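Local coordinates for xenavidin (Xenopus tropicalis, PDB 2UZ2), which binds biotin as a tetrameric frog member of the avidin family, each subunit an eight-stranded antiparallel beta barrel, at residues 13-21 against 32-40. Numbering follows the deposited sequence. Where two conformers were deposited one is given.
With BTN (biotin), chain D.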
# COMPACT_ATOMS: atom_id res chain seq x y z
N ARG B 13 -0.85 22.05 -4.18
CA ARG B 13 -0.55 21.84 -2.76
C ARG B 13 -1.37 20.69 -2.25
O ARG B 13 -2.49 20.45 -2.71
CB ARG B 13 -0.90 23.08 -1.95
CG ARG B 13 -2.34 23.56 -2.05
CD ARG B 13 -2.70 24.59 -0.96
NE ARG B 13 -2.93 23.97 0.34
CZ ARG B 13 -2.29 24.31 1.46
NH1 ARG B 13 -1.39 25.28 1.46
NH2 ARG B 13 -2.57 23.68 2.60
N ASN B 14 -0.85 19.98 -1.26
CA ASN B 14 -1.72 19.01 -0.58
C ASN B 14 -2.16 19.51 0.79
O ASN B 14 -1.83 20.62 1.19
CB ASN B 14 -1.09 17.63 -0.53
CG ASN B 14 0.17 17.57 0.34
OD1 ASN B 14 0.36 18.41 1.22
ND2 ASN B 14 1.02 16.56 0.09
N LYS B 15 -2.91 18.69 1.52
CA LYS B 15 -3.50 19.13 2.77
C LYS B 15 -2.44 19.39 3.85
O LYS B 15 -2.68 20.15 4.79
CB LYS B 15 -4.61 18.16 3.23
CG LYS B 15 -5.63 17.86 2.07
CD LYS B 15 -6.76 16.87 2.43
CE LYS B 15 -8.04 17.58 2.78
NZ LYS B 15 -9.17 16.64 3.07
N LEU B 16 -1.27 18.76 3.70
CA LEU B 16 -0.13 18.97 4.61
C LEU B 16 0.59 20.29 4.33
O LEU B 16 1.38 20.75 5.16
CB LEU B 16 0.86 17.80 4.52
CG LEU B 16 0.41 16.38 4.87
CD1 LEU B 16 1.29 15.31 4.14
CD2 LEU B 16 0.41 16.21 6.35
N GLY B 17 0.30 20.92 3.19
CA GLY B 17 0.93 22.20 2.79
C GLY B 17 2.14 22.03 1.87
O GLY B 17 2.74 23.04 1.44
N SER B 18 2.45 20.78 1.52
CA SER B 18 3.54 20.51 0.59
C SER B 18 3.20 21.07 -0.78
O SER B 18 2.03 21.15 -1.14
CB SER B 18 3.82 19.01 0.47
OG SER B 18 4.14 18.50 1.75
N ASN B 19 4.24 21.46 -1.51
CA ASN B 19 4.10 22.15 -2.77
C ASN B 19 4.70 21.31 -3.90
O ASN B 19 5.90 21.00 -3.87
CB ASN B 19 4.81 23.49 -2.62
CG ASN B 19 4.80 24.32 -3.86
OD1 ASN B 19 3.77 24.43 -4.53
ND2 ASN B 19 5.93 24.96 -4.15
N LEU B 20 3.87 20.95 -4.90
CA LEU B 20 4.30 20.18 -6.07
C LEU B 20 4.35 21.15 -7.24
O LEU B 20 3.37 21.84 -7.47
CB LEU B 20 3.30 19.04 -6.34
CG LEU B 20 3.36 18.41 -7.74
CD1 LEU B 20 4.70 17.64 -7.97
CD2 LEU B 20 2.12 17.52 -7.93
N ILE B 21 5.48 21.24 -7.94
CA ILE B 21 5.54 22.15 -9.12
C ILE B 21 5.93 21.30 -10.30
O ILE B 21 6.94 20.60 -10.28
CB ILE B 21 6.53 23.32 -8.94
CG1 ILE B 21 6.12 24.16 -7.73
CG2 ILE B 21 6.55 24.20 -10.26
CD1 ILE B 21 7.03 25.37 -7.47
N THR B 32 8.83 16.99 -15.70
CA THR B 32 9.83 17.26 -14.67
C THR B 32 9.34 18.39 -13.79
O THR B 32 8.46 19.16 -14.18
CB THR B 32 11.21 17.63 -15.26
OG1 THR B 32 11.14 18.93 -15.85
CG2 THR B 32 11.63 16.65 -16.34
N GLY B 33 9.90 18.48 -12.60
CA GLY B 33 9.53 19.55 -11.69
C GLY B 33 10.23 19.40 -10.36
O GLY B 33 11.33 18.85 -10.27
N THR B 34 9.59 19.98 -9.36
CA THR B 34 10.16 19.92 -8.00
C THR B 34 9.09 19.68 -6.96
O THR B 34 7.91 19.94 -7.18
CB THR B 34 10.90 21.22 -7.62
OG1 THR B 34 10.00 22.35 -7.71
CG2 THR B 34 12.10 21.45 -8.53
N TYR B 35 9.53 19.24 -5.80
CA TYR B 35 8.59 19.01 -4.69
C TYR B 35 9.20 19.61 -3.44
O TYR B 35 10.40 19.40 -3.11
CB TYR B 35 8.40 17.51 -4.51
CG TYR B 35 7.17 17.18 -3.73
CD1 TYR B 35 5.98 16.79 -4.39
CD2 TYR B 35 7.18 17.18 -2.36
CE1 TYR B 35 4.84 16.44 -3.66
CE2 TYR B 35 6.03 16.86 -1.63
CZ TYR B 35 4.87 16.49 -2.31
OH TYR B 35 3.75 16.17 -1.53
N PHE B 36 8.39 20.37 -2.72
CA PHE B 36 8.85 20.90 -1.47
C PHE B 36 7.95 20.35 -0.36
O PHE B 36 6.77 20.74 -0.22
CB PHE B 36 8.89 22.42 -1.39
CG PHE B 36 9.51 22.88 -0.09
CD1 PHE B 36 10.86 23.11 -0.02
CD2 PHE B 36 8.75 22.94 1.08
CE1 PHE B 36 11.46 23.51 1.17
CE2 PHE B 36 9.34 23.31 2.30
CZ PHE B 36 10.71 23.59 2.35
N THR B 37 8.49 19.44 0.43
CA THR B 37 7.63 18.83 1.45
C THR B 37 7.52 19.64 2.76
O THR B 37 8.50 20.19 3.25
CB THR B 37 8.05 17.38 1.77
OG1 THR B 37 7.09 16.83 2.67
CG2 THR B 37 9.43 17.36 2.43
N SER B 38 6.33 19.69 3.33
CA SER B 38 6.13 20.40 4.59
C SER B 38 6.39 19.47 5.77
O SER B 38 6.43 19.91 6.93
CB SER B 38 4.72 20.98 4.67
OG SER B 38 4.62 22.14 3.88
N VAL B 39 6.57 18.19 5.45
CA VAL B 39 6.83 17.12 6.43
C VAL B 39 7.98 16.18 6.05
O VAL B 39 8.24 15.94 4.90
CB VAL B 39 5.56 16.28 6.77
CG1 VAL B 39 4.50 17.17 7.39
CG2 VAL B 39 5.06 15.54 5.55
N SER B 40 8.69 15.66 7.05
CA SER B 40 9.75 14.71 6.73
C SER B 40 9.93 13.72 7.87
O SER B 40 9.37 13.90 8.94
CB SER B 40 11.06 15.45 6.46
OG SER B 40 11.45 16.18 7.60
C11 BTN D . 12.63 11.98 4.41
O11 BTN D . 13.41 11.00 4.48
O12 BTN D . 12.33 12.56 5.49
C10 BTN D . 12.06 12.46 3.09
C9 BTN D . 10.82 13.33 3.27
C8 BTN D . 9.54 12.48 3.21
C7 BTN D . 8.30 13.28 2.86
C2 BTN D . 7.04 12.42 2.77
S1 BTN D . 7.06 11.45 1.41
C6 BTN D . 5.24 11.28 1.41
C5 BTN D . 4.58 12.42 2.16
N1 BTN D . 3.93 13.44 1.33
C3 BTN D . 4.50 14.63 1.53
O3 BTN D . 3.96 15.88 1.16
N2 BTN D . 5.65 14.49 2.18
C4 BTN D . 5.71 13.19 2.83
O HOH W 1 2.66 23.82 5.60
O HOH W 2 8.33 22.60 -5.29
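Three donors converge on O3, the ureido oxygen of biotin: Ser-18 OG and Tyr-35 OH each at 2.7 Å, and Asn-14 ND2 at 3.2 Å from the same O3. Tyr-35 sits on strand 30-36, while Asn-14 and Ser-18 flank the turn that leads into strand 19-25, at one end of the avidin barrel, and the three bonds probably draw negative charge onto that oxygen, an oxyanion-like setting well known in avidins. Segment 32-40 also holds the ureido ring from its N-H side: biotin N2 donates to Thr-37 OG1 (2.8 Å), whose own hydroxyl proton goes to a lone pair of Val-39 O, leaving the oxygen fixed as acceptor. Ser-18 OG, placed beside its own backbone N (chi1 -58°), faces Ser-38 N, which points almost straight at it (3.0 Å, 170°); the hydroxyl receives that N-H while it donates to biotin O3. The Asn-14 amide stands 65° from the Tyr-35 ring plane, and its OD1 accepts from Ser-18 N across the type I turn 14-17, which helps hold the amide while ND2 reaches biotin. The backbone N atoms of Leu-41 and Thr-42 and the hydroxyls of Ser-72 and Ser-74 also hydrogen-bond the ligand. Beyond the pocket the two segments run as an antiparallel hairpin: Asn-19 and Phe-36 form a hydrogen-bonded pair, as do Ile-21 and Thr-34. Between them Leu-20 and Tyr-35 point into the barrel, where Leu-20 CD1 lies 3.9 Å from Tyr-35 CD1, near the ring plane. On the other face, a water donates to Asn-19 O and also hydrogen-bonds Thr-34 OG1, 3.0 Å from the water oxygen.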